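PDB 6Z8H: variant surface glycoprotein MITat 1.13, which probably forms a coat on the surface of the parasite, whose antigenically distinct versions let the trypanosome evade the host immune response. Local coordinates for residues S39-R44 / P186-L191; S114-A119 / T262-A267; A120-T125 / D255-N260. All blocks are in the same frame, centred on the assembly; numbering follows the deposited sequence.

In the fold
The three contacts cluster where the two long helices 34-75 and 78-129, which follow each other in the chain, meet later parts of the polypeptide; their centres lie only about 10 to 11 Å apart. Contacts 2 and 3 use adjacent turns of helix 78-129, against helix 260-273 and the loop that enters it from strand 247-253, so that contact 3 is nested inside contact 2. Contact 1 joins helix 34-75 to the loop before strand 194-202, and its segments alternate with those of both others. Contacts 2 and 3 also share the glycan on Asn260 and border the dimer interface, while no other chain touches the segments of contact 1.

Contact 1 (S39-R44 / P186-L191); sequences SRLLKR and PEPAKL. With MAN (alpha-D-mannopyranose), chain C.
Pro186 opens the loop segment beside the end of Arg40: its CG stands 4.5 Å from Arg40 NH1, oblique to the guanidinium. The charge of Arg40 is answered by Glu172 and Glu185, so the proline supplies apolar company and no bond. The carbonyl of Pro186 looks toward the second arginine, yet Arg44 NH1 stays 4.2 Å from Pro186 O; Arg44, its chain bent at chi3 (65°), is instead bound by Glu182 and by His265 of helix 260-273. Pro188 makes the main apolar touch. Its CG meets Leu41 CD1 at 3.8 Å, the two side chains crossing at about a right angle, with Leu41 CG anti to the backbone N (chi1 -167°). The same CG lies 4.4 Å from Arg44 NH1, at the edge of that guanidinium. This is an irregular loop packed against one of the two long helices that form the rod-like core of an A-type variant surface glycoprotein. Lys190 then turns to a salt bridge with Asp255, and Leu191 reaches back to Ala34 and Cys37 of the same helix. On the helix segment Ser39 meets the glycan instead, its CB 3.3 Å from mannose O3.

Contact 2 (S114-A119 / T262-A267); sequences SKIEEA and TVAHEA. With NAG (2-acetamido-2-deoxy-beta-D-glucopyranose), chain E.
Apolar packing comes first. Helices 114-119 and 262-267 run roughly antiparallel, at 151°, with their axes 8.3 Å apart, a close approach consistent with the small side chains of Ala119 and Ala264 where they meet. Ala264 CB is lodged against the backbone and side chains of the other helix: it meets Ile116 CG1 at 3.8 Å and Lys115 O at the same distance of 3.8 Å, with the methyl of Ala119 a little farther off. Behind it, Ile116 is also covered by Leu41, Leu42 and Leu45 of helix 34-75, so three helices close round this point.

The aliphatic part of Lys115 forms the next layer. Extended beyond CG, the chain crosses Val263 at about a right angle, and Val263 CG1, anti to its backbone N, rests 3.5 Å from Lys115 CD. The methyl of the N-acetyl group, C8 of the NAG linked to Asn260, lies 3.9 Å from Lys115 CG and touches Val263 CG1 as well.

Polar links are mediated by water and sugar. A water accepts from Lys115 NZ at 2.8 Å and donates to Val263 O at 2.9 Å, tying the ammonium tip to the neighbouring helix backbone. On the other flank Glu118, also extended and with CG anti to the backbone N (chi1 -176°), receives the amide N-H of the sugar: NAG N2 to Glu118 OE2 is 3.1 Å, bent to 140° at the hydrogen. Asn124 of the second subunit donates to the same oxygen.

Glu118 OE2 is thus gripped by two N-H donors, with Lys38 of the second subunit as a long, weak ion pair, an environment that would be expected to keep the carboxylate ionised. The acetamide plays both parts, its methyl C8 an apolar neighbour to Lys115 and Val263 while its N-H binds Glu118.

Contact 3 (A120-T125 / D255-N260); sequences AGVYNT and DFLGSN. With NAG (2-acetamido-2-deoxy-beta-D-glucopyranose), chain E; NAG (2-acetamido-2-deoxy-beta-D-glucopyranose), chain I.
Two aromatic rings and two side-chain amides are the flat groups here. The ring of Tyr123 is met obliquely by Leu257, whose CD1 lies 3.5 Å from Tyr123 CZ and equally near the hydroxyl; that hydroxyl is hydrogen-bonded to Ala189 O, which anchors the ring tip. Pro188 and Leu191 also pack on this tyrosine. Phe256 offers its CB to the helix, 4.4 Å from Val122 CG1, while its side chain packs on Leu126 and Leu129. The amide of Asn260 turns its oxygen to Val122, with OD1 3.6 Å from CG2, and carries the glycan through its nitrogen: ND2 is bonded to C1 of the NAG of chain E at 1.5 Å, an N-linked glycosylation. The amide of Asn124 lies beside a different sugar, its ND2 3.7 Å from C1 of the NAG of chain I; its OD1 accepts from Lys38 NZ, and its ND2 donates to Glu118 of the second subunit.

Val122 and Leu257 form the apolar centre. The branches of the leucine divide the work, CD1 going to the tyrosine and CD2 to Val122 CG1 at 3.5 Å. Val122 CG1 makes the closest touch with Leu257, and CG2 leans mainly toward the amide of Asn260.

The loop holds its own shape. Asp255 OD1 accepts from Gly258 N at 3.0 Å, the donor standing 54° out of the carboxylate plane, in an Asx motif. A type II' turn follows from Leu257 to Asn260, with Gly258 at positive phi (55°), and delivers Asn260 to the first turn of the next helix.

The segment 255-260 thus links strand 247-253, an outermost strand, within this chain, of the antiparallel sheet, to helix 260-273, and lies against helix 78-129, which here also packs against Gly121 and Val122 of the second subunit.

Contact 1 (S39-R44 / P186-L191)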
loop_
_atom_site.group_PDB
_atom_site.type_symbol
_atom_site.label_atom_id
_atom_site.label_comp_id
_atom_site.label_asym_id
_atom_site.label_seq_id
_atom_site.Cartn_x
_atom_site.Cartn_y
_atom_site.Cartn_z
ATOM N N SER A 39 -13.480 -8.905 -6.875
ATOM C CA SER A 39 -14.155 -7.614 -6.811
ATOM C C SER A 39 -14.618 -7.308 -5.397
ATOM O O SER A 39 -14.413 -6.192 -4.894
ATOM C CB SER A 39 -15.338 -7.577 -7.776
ATOM O OG SER A 39 -16.039 -6.359 -7.615
ATOM N N ARG A 40 -15.189 -8.290 -4.705
ATOM C CA ARG A 40 -15.724 -8.013 -3.380
ATOM C C ARG A 40 -14.594 -7.729 -2.406
ATOM O O ARG A 40 -14.692 -6.819 -1.573
ATOM C CB ARG A 40 -16.591 -9.175 -2.881
ATOM C CG ARG A 40 -17.347 -8.782 -1.615
ATOM C CD ARG A 40 -18.025 -9.954 -0.903
ATOM N NE ARG A 40 -18.952 -10.696 -1.751
ATOM C CZ ARG A 40 -19.828 -11.586 -1.303
ATOM N NH1 ARG A 40 -19.900 -11.875 -0.016
ATOM N NH2 ARG A 40 -20.597 -12.228 -2.164
ATOM N N LEU A 41 -13.505 -8.482 -2.496
ATOM C CA LEU A 41 -12.400 -8.300 -1.562
ATOM C C LEU A 41 -11.725 -6.941 -1.753
ATOM O O LEU A 41 -11.361 -6.259 -0.770
ATOM C CB LEU A 41 -11.390 -9.431 -1.734
ATOM C CG LEU A 41 -10.324 -9.590 -0.646
ATOM C CD1 LEU A 41 -10.981 -9.695 0.741
ATOM C CD2 LEU A 41 -9.391 -10.771 -0.917
ATOM N N LEU A 42 -11.589 -6.501 -3.008
ATOM C CA LEU A 42 -11.034 -5.180 -3.272
ATOM C C LEU A 42 -12.010 -4.083 -2.868
ATOM O O LEU A 42 -11.584 -3.014 -2.417
ATOM C CB LEU A 42 -10.683 -5.046 -4.748
ATOM C CG LEU A 42 -9.489 -5.844 -5.222
ATOM C CD1 LEU A 42 -9.368 -5.769 -6.743
ATOM C CD2 LEU A 42 -8.199 -5.331 -4.606
ATOM N N LYS A 43 -13.320 -4.322 -2.985
ATOM C CA LYS A 43 -14.299 -3.353 -2.492
ATOM C C LYS A 43 -14.256 -3.240 -0.974
ATOM O O LYS A 43 -14.398 -2.141 -0.422
ATOM C CB LYS A 43 -15.704 -3.755 -2.953
ATOM C CG LYS A 43 -16.074 -3.208 -4.327
ATOM C CD LYS A 43 -17.461 -3.646 -4.785
ATOM C CE LYS A 43 -17.521 -3.651 -6.305
ATOM N NZ LYS A 43 -18.907 -3.510 -6.860
ATOM N N ARG A 44 -14.075 -4.359 -0.274
ATOM C CA ARG A 44 -13.921 -4.314 1.172
ATOM C C ARG A 44 -12.633 -3.599 1.567
ATOM O O ARG A 44 -12.614 -2.799 2.519
ATOM C CB ARG A 44 -13.940 -5.720 1.738
ATOM C CG ARG A 44 -15.270 -6.441 1.587
ATOM C CD ARG A 44 -15.149 -7.829 2.152
ATOM N NE ARG A 44 -14.905 -7.810 3.592
ATOM C CZ ARG A 44 -14.306 -8.795 4.258
ATOM N NH1 ARG A 44 -13.874 -9.880 3.613
ATOM N NH2 ARG A 44 -14.140 -8.724 5.565
ATOM N N PRO A 186 -18.602 -13.016 5.497
ATOM C CA PRO A 186 -17.907 -14.305 5.465
ATOM C C PRO A 186 -16.551 -14.193 4.787
ATOM O O PRO A 186 -16.273 -13.268 4.018
ATOM C CB PRO A 186 -18.850 -15.204 4.656
ATOM C CG PRO A 186 -19.618 -14.224 3.783
ATOM C CD PRO A 186 -19.779 -12.982 4.614
ATOM N N GLU A 187 -15.726 -15.205 5.047
ATOM C CA GLU A 187 -14.430 -15.296 4.407
ATOM C C GLU A 187 -14.595 -15.386 2.891
ATOM O O GLU A 187 -15.563 -15.979 2.389
ATOM C CB GLU A 187 -13.697 -16.557 4.873
ATOM C CG GLU A 187 -12.839 -16.351 6.098
ATOM C CD GLU A 187 -12.732 -17.590 6.957
ATOM O OE1 GLU A 187 -13.342 -17.608 8.047
ATOM O OE2 GLU A 187 -12.040 -18.542 6.537
ATOM N N PRO A 188 -13.647 -14.832 2.134
ATOM C CA PRO A 188 -13.643 -15.043 0.681
ATOM C C PRO A 188 -13.511 -16.526 0.366
ATOM O O PRO A 188 -12.818 -17.266 1.072
ATOM C CB PRO A 188 -12.410 -14.258 0.209
ATOM C CG PRO A 188 -12.142 -13.265 1.309
ATOM C CD PRO A 188 -12.509 -14.006 2.566
ATOM N N ALA A 189 -14.209 -16.957 -0.690
ATOM C CA ALA A 189 -14.298 -18.369 -1.044
ATOM C C ALA A 189 -13.011 -18.853 -1.698
ATOM O O ALA A 189 -12.340 -18.118 -2.422
ATOM C CB ALA A 189 -15.487 -18.623 -1.981
ATOM N N LYS A 190 -12.701 -20.134 -1.478
ATOM C CA LYS A 190 -11.500 -20.725 -2.052
ATOM C C LYS A 190 -11.718 -21.137 -3.502
ATOM O O LYS A 190 -10.776 -21.105 -4.296
ATOM C CB LYS A 190 -11.100 -21.946 -1.226
ATOM C CG LYS A 190 -9.945 -21.736 -0.264
ATOM C CD LYS A 190 -9.649 -23.035 0.480
ATOM C CE LYS A 190 -8.193 -23.125 0.878
ATOM N NZ LYS A 190 -7.962 -24.105 1.981
ATOM N N LEU A 191 -12.957 -21.462 -3.851
ATOM C CA LEU A 191 -13.380 -21.817 -5.209
ATOM C C LEU A 191 -12.868 -23.153 -5.773
ATOM O O LEU A 191 -13.670 -23.993 -6.182
ATOM C CB LEU A 191 -13.086 -20.699 -6.215
ATOM C CG LEU A 191 -13.607 -19.315 -5.784
ATOM C CD1 LEU A 191 -13.130 -18.293 -6.789
ATOM C CD2 LEU A 191 -15.121 -19.284 -5.686
HETATM C C1 MAN C . -14.942 -5.907 -13.354
HETATM C C2 MAN C . -14.052 -6.582 -12.296
HETATM C C3 MAN C . -14.655 -7.832 -11.760
HETATM C C4 MAN C . -16.126 -7.640 -11.338
HETATM C C5 MAN C . -16.925 -7.014 -12.497
HETATM C C6 MAN C . -18.341 -6.675 -12.056
HETATM O O2 MAN C . -13.942 -5.757 -11.140
HETATM O O3 MAN C . -13.917 -8.362 -10.684
HETATM O O4 MAN C . -16.718 -8.917 -11.028
HETATM O O5 MAN C . -16.287 -5.799 -12.912
HETATM O O6 MAN C . -18.703 -7.615 -11.012
#

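Contact 2 (S114-A119 / T262-A267)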
loop_
_atom_site.group_PDB
_atom_site.type_symbol
_atom_site.label_atom_id
_atom_site.label_comp_id
_atom_site.label_asym_id
_atom_site.label_seq_id
_atom_site.Cartn_x
_atom_site.Cartn_y
_atom_site.Cartn_z
ATOM N N SER A 114 -1.325 -5.457 1.391
ATOM C CA SER A 114 -0.432 -6.453 0.810
ATOM C C SER A 114 -1.091 -7.822 0.770
ATOM O O SER A 114 -0.942 -8.555 -0.213
ATOM C CB SER A 114 0.873 -6.520 1.579
ATOM O OG SER A 114 0.715 -7.124 2.834
ATOM N N LYS A 115 -1.833 -8.188 1.814
ATOM C CA LYS A 115 -2.441 -9.515 1.875
ATOM C C LYS A 115 -3.632 -9.638 0.931
ATOM O O LYS A 115 -3.792 -10.666 0.262
ATOM C CB LYS A 115 -2.786 -9.814 3.333
ATOM C CG LYS A 115 -1.558 -10.142 4.166
ATOM C CD LYS A 115 -1.840 -10.132 5.649
ATOM C CE LYS A 115 -0.642 -10.603 6.459
ATOM N NZ LYS A 115 -1.058 -11.021 7.822
ATOM N N ILE A 116 -4.438 -8.592 0.796
ATOM C CA ILE A 116 -5.566 -8.620 -0.131
ATOM C C ILE A 116 -5.085 -8.632 -1.573
ATOM O O ILE A 116 -5.649 -9.351 -2.403
ATOM C CB ILE A 116 -6.529 -7.448 0.143
ATOM C CG1 ILE A 116 -7.430 -7.742 1.340
ATOM C CG2 ILE A 116 -7.325 -7.121 -1.112
ATOM C CD1 ILE A 116 -8.310 -6.610 1.739
ATOM N N GLU A 117 -4.070 -7.835 -1.911
ATOM C CA GLU A 117 -3.582 -7.802 -3.287
ATOM C C GLU A 117 -2.918 -9.125 -3.683
ATOM O O GLU A 117 -3.088 -9.582 -4.819
ATOM C CB GLU A 117 -2.639 -6.609 -3.496
ATOM C CG GLU A 117 -3.356 -5.255 -3.444
ATOM C CD GLU A 117 -4.252 -4.978 -4.664
ATOM O OE1 GLU A 117 -4.474 -5.891 -5.492
ATOM O OE2 GLU A 117 -4.725 -3.819 -4.761
ATOM N N GLU A 118 -2.221 -9.797 -2.750
ATOM C CA GLU A 118 -1.692 -11.127 -3.041
ATOM C C GLU A 118 -2.823 -12.106 -3.327
ATOM O O GLU A 118 -2.745 -12.889 -4.280
ATOM C CB GLU A 118 -0.812 -11.627 -1.889
ATOM C CG GLU A 118 -0.170 -12.977 -2.195
ATOM C CD GLU A 118 0.826 -13.443 -1.166
ATOM O OE1 GLU A 118 1.242 -12.629 -0.327
ATOM O OE2 GLU A 118 1.237 -14.612 -1.175
ATOM N N ALA A 119 -3.885 -12.088 -2.516
ATOM C CA ALA A 119 -5.013 -12.981 -2.768
ATOM C C ALA A 119 -5.695 -12.659 -4.085
ATOM O O ALA A 119 -6.120 -13.574 -4.798
ATOM C CB ALA A 119 -5.998 -12.896 -1.606
ATOM N N THR A 262 -8.019 -16.302 3.731
ATOM C CA THR A 262 -8.289 -16.230 5.161
ATOM C C THR A 262 -7.408 -15.186 5.819
ATOM O O THR A 262 -7.885 -14.413 6.646
ATOM C CB THR A 262 -8.041 -17.600 5.795
ATOM O OG1 THR A 262 -8.806 -18.598 5.116
ATOM C CG2 THR A 262 -8.372 -17.584 7.280
ATOM N N VAL A 263 -6.119 -15.148 5.470
ATOM C CA VAL A 263 -5.192 -14.188 6.061
ATOM C C VAL A 263 -5.545 -12.765 5.654
ATOM O O VAL A 263 -5.400 -11.833 6.453
ATOM C CB VAL A 263 -3.761 -14.581 5.655
ATOM C CG1 VAL A 263 -2.796 -13.494 5.870
ATOM C CG2 VAL A 263 -3.325 -15.847 6.401
ATOM N N ALA A 264 -6.006 -12.568 4.417
ATOM C CA ALA A 264 -6.481 -11.257 3.988
ATOM C C ALA A 264 -7.696 -10.819 4.800
ATOM O O ALA A 264 -7.749 -9.684 5.301
ATOM C CB ALA A 264 -6.789 -11.300 2.492
ATOM N N HIS A 265 -8.673 -11.718 4.956
ATOM C CA HIS A 265 -9.840 -11.446 5.789
ATOM C C HIS A 265 -9.415 -11.062 7.199
ATOM O O HIS A 265 -9.949 -10.116 7.784
ATOM C CB HIS A 265 -10.698 -12.708 5.828
ATOM C CG HIS A 265 -12.116 -12.519 6.286
ATOM N ND1 HIS A 265 -13.032 -11.763 5.592
ATOM C CD2 HIS A 265 -12.807 -13.108 7.289
ATOM C CE1 HIS A 265 -14.218 -11.864 6.167
ATOM N NE2 HIS A 265 -14.114 -12.697 7.184
ATOM N N GLU A 266 -8.504 -11.798 7.800
ATOM C CA GLU A 266 -8.030 -11.547 9.174
ATOM C C GLU A 266 -7.329 -10.181 9.238
ATOM O O GLU A 266 -7.399 -9.572 10.311
ATOM C CB GLU A 266 -7.108 -12.650 9.662
ATOM C CG GLU A 266 -6.627 -12.456 11.089
ATOM C CD GLU A 266 -7.704 -12.076 12.098
ATOM O OE1 GLU A 266 -7.615 -10.945 12.693
ATOM O OE2 GLU A 266 -8.652 -12.901 12.280
ATOM N N ALA A 267 -6.693 -9.719 8.164
ATOM C CA ALA A 267 -5.999 -8.433 8.203
ATOM C C ALA A 267 -6.991 -7.282 8.221
ATOM O O ALA A 267 -6.754 -6.264 8.889
ATOM C CB ALA A 267 -5.075 -8.295 6.998
HETATM C C1 NAG E . -0.130 -17.318 0.294
HETATM C C2 NAG E . 0.791 -16.823 1.505
HETATM C C3 NAG E . 2.223 -17.115 1.284
HETATM C C4 NAG E . 2.391 -18.559 0.876
HETATM C C5 NAG E . 1.441 -18.823 -0.265
HETATM C C6 NAG E . 1.555 -20.241 -0.770
HETATM C C7 NAG E . 0.216 -14.953 2.996
HETATM C C8 NAG E . -0.019 -13.498 3.037
HETATM N N2 NAG E . 0.500 -15.406 1.770
HETATM O O3 NAG E . 2.938 -16.894 2.475
HETATM O O4 NAG E . 3.679 -18.507 0.423
HETATM O O5 NAG E . 0.141 -18.662 0.161
HETATM O O6 NAG E . 0.971 -20.312 -2.037
HETATM O O7 NAG E . 0.199 -15.589 3.977
HETATM O O HOH W 1 -3.631 -11.778 8.721
#

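Contact 3 (A120-T125 / D255-N260)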
loop_
_atom_site.group_PDB
_atom_site.type_symbol
_atom_site.label_atom_id
_atom_site.label_comp_id
_atom_site.label_asym_id
_atom_site.label_seq_id
_atom_site.Cartn_x
_atom_site.Cartn_y
_atom_site.Cartn_z
ATOM N N ALA A 120 -5.739 -11.381 -4.459
ATOM C CA ALA A 120 -6.339 -10.955 -5.718
ATOM C C ALA A 120 -5.563 -11.512 -6.896
ATOM O O ALA A 120 -6.161 -11.934 -7.894
ATOM C CB ALA A 120 -6.366 -9.423 -5.774
ATOM N N GLY A 121 -4.242 -11.584 -6.775
ATOM C CA GLY A 121 -3.453 -12.214 -7.821
ATOM C C GLY A 121 -3.795 -13.688 -7.979
ATOM O O GLY A 121 -3.915 -14.210 -9.103
ATOM N N VAL A 122 -3.944 -14.395 -6.857
ATOM C CA VAL A 122 -4.399 -15.778 -6.958
ATOM C C VAL A 122 -5.758 -15.844 -7.645
ATOM O O VAL A 122 -5.980 -16.710 -8.509
ATOM C CB VAL A 122 -4.372 -16.496 -5.596
ATOM C CG1 VAL A 122 -4.785 -17.960 -5.761
ATOM C CG2 VAL A 122 -2.998 -16.430 -4.996
ATOM N N TYR A 123 -6.699 -14.944 -7.296
ATOM C CA TYR A 123 -8.001 -14.977 -7.973
ATOM C C TYR A 123 -7.866 -14.764 -9.480
ATOM O O TYR A 123 -8.674 -15.295 -10.249
ATOM C CB TYR A 123 -8.992 -13.988 -7.345
ATOM C CG TYR A 123 -9.555 -14.465 -6.033
ATOM C CD1 TYR A 123 -10.354 -15.600 -5.972
ATOM C CD2 TYR A 123 -9.362 -13.744 -4.848
ATOM C CE1 TYR A 123 -10.884 -16.059 -4.772
ATOM C CE2 TYR A 123 -9.885 -14.197 -3.649
ATOM C CZ TYR A 123 -10.686 -15.319 -3.619
ATOM O OH TYR A 123 -11.192 -15.744 -2.414
ATOM N N ASN A 124 -6.863 -14.015 -9.931
ATOM C CA ASN A 124 -6.667 -13.874 -11.364
ATOM C C ASN A 124 -6.483 -15.241 -11.985
ATOM O O ASN A 124 -7.093 -15.574 -13.015
ATOM C CB ASN A 124 -5.411 -13.071 -11.667
ATOM C CG ASN A 124 -5.557 -11.617 -11.355
ATOM O OD1 ASN A 124 -6.641 -11.105 -11.151
ATOM N ND2 ASN A 124 -4.433 -10.926 -11.367
ATOM N N THR A 125 -5.659 -16.071 -11.345
ATOM C CA THR A 125 -5.412 -17.395 -11.898
ATOM C C THR A 125 -6.649 -18.279 -11.773
ATOM O O THR A 125 -6.915 -19.110 -12.652
ATOM C CB THR A 125 -4.179 -18.056 -11.274
ATOM O OG1 THR A 125 -4.380 -18.411 -9.911
ATOM C CG2 THR A 125 -2.965 -17.242 -11.442
ATOM N N ASP A 255 -5.413 -27.149 -4.227
ATOM C CA ASP A 255 -5.697 -26.004 -3.322
ATOM C C ASP A 255 -4.790 -24.822 -3.698
ATOM O O ASP A 255 -3.701 -24.752 -3.151
ATOM C CB ASP A 255 -5.501 -26.420 -1.882
ATOM C CG ASP A 255 -5.876 -25.317 -0.928
ATOM O OD1 ASP A 255 -6.287 -24.288 -1.408
ATOM O OD2 ASP A 255 -5.918 -25.572 0.233
ATOM N N PHE A 256 -5.250 -23.956 -4.582
ATOM C CA PHE A 256 -4.426 -22.851 -5.064
ATOM C C PHE A 256 -4.292 -21.745 -4.026
ATOM O O PHE A 256 -3.192 -21.238 -3.788
ATOM C CB PHE A 256 -5.023 -22.282 -6.341
ATOM C CG PHE A 256 -4.779 -23.151 -7.557
ATOM C CD1 PHE A 256 -3.593 -23.032 -8.245
ATOM C CD2 PHE A 256 -5.727 -24.087 -8.011
ATOM C CE1 PHE A 256 -3.331 -23.835 -9.363
ATOM C CE2 PHE A 256 -5.477 -24.860 -9.143
ATOM C CZ PHE A 256 -4.274 -24.734 -9.808
ATOM N N LEU A 257 -5.401 -21.360 -3.402
ATOM C CA LEU A 257 -5.374 -20.203 -2.507
ATOM C C LEU A 257 -4.768 -20.529 -1.152
ATOM O O LEU A 257 -4.225 -19.634 -0.483
ATOM C CB LEU A 257 -6.785 -19.663 -2.286
ATOM C CG LEU A 257 -7.230 -18.430 -3.083
ATOM C CD1 LEU A 257 -8.721 -18.169 -2.895
ATOM C CD2 LEU A 257 -6.410 -17.251 -2.697
ATOM N N GLY A 258 -4.878 -21.768 -0.703
ATOM C CA GLY A 258 -4.438 -22.078 0.644
ATOM C C GLY A 258 -5.136 -21.172 1.631
ATOM O O GLY A 258 -6.354 -21.007 1.599
ATOM N N SER A 259 -4.351 -20.565 2.505
ATOM C CA SER A 259 -4.883 -19.665 3.515
ATOM C C SER A 259 -4.778 -18.199 3.108
ATOM O O SER A 259 -4.960 -17.326 3.960
ATOM C CB SER A 259 -4.198 -19.935 4.851
ATOM O OG SER A 259 -2.825 -19.607 4.839
ATOM N N ASN A 260 -4.498 -17.906 1.841
ATOM C CA ASN A 260 -4.247 -16.522 1.440
ATOM C C ASN A 260 -5.483 -15.658 1.644
ATOM O O ASN A 260 -5.375 -14.504 2.078
ATOM C CB ASN A 260 -3.894 -16.452 -0.039
ATOM C CG ASN A 260 -2.441 -16.797 -0.363
ATOM O OD1 ASN A 260 -2.077 -16.788 -1.542
ATOM N ND2 ASN A 260 -1.628 -17.122 0.637
HETATM C C1 NAG E . -0.130 -17.318 0.294
HETATM C C2 NAG E . 0.791 -16.823 1.505
HETATM C C3 NAG E . 2.223 -17.115 1.284
HETATM C C4 NAG E . 2.391 -18.559 0.876
HETATM C C5 NAG E . 1.441 -18.823 -0.265
HETATM C C6 NAG E . 1.555 -20.241 -0.770
HETATM C C7 NAG E . 0.216 -14.953 2.996
HETATM C C8 NAG E . -0.019 -13.498 3.037
HETATM N N2 NAG E . 0.500 -15.406 1.770
HETATM O O3 NAG E . 2.938 -16.894 2.475
HETATM O O4 NAG E . 3.679 -18.507 0.423
HETATM O O5 NAG E . 0.141 -18.662 0.161
HETATM O O6 NAG E . 0.971 -20.312 -2.037
HETATM O O7 NAG E . 0.199 -15.589 3.977
HETATM C C1 NAG I . -3.532 -8.442 -13.950
HETATM C C2 NAG I . -4.099 -6.977 -14.056
HETATM C C3 NAG I . -5.581 -6.987 -13.978
HETATM C C4 NAG I . -6.106 -8.015 -14.981
HETATM C C5 NAG I . -5.410 -9.352 -14.757
HETATM C C6 NAG I . -5.925 -10.486 -15.691
HETATM C C7 NAG I . -2.910 -5.008 -13.298
HETATM C C8 NAG I . -2.481 -4.296 -12.029
HETATM N N2 NAG I . -3.488 -6.145 -13.014
HETATM O O3 NAG I . -5.957 -5.693 -14.356
HETATM O O4 NAG I . -7.432 -8.114 -14.528
HETATM O O5 NAG I . -4.048 -9.180 -15.019
HETATM O O6 NAG I . -5.633 -11.755 -15.157
HETATM O O7 NAG I . -2.787 -4.546 -14.344
#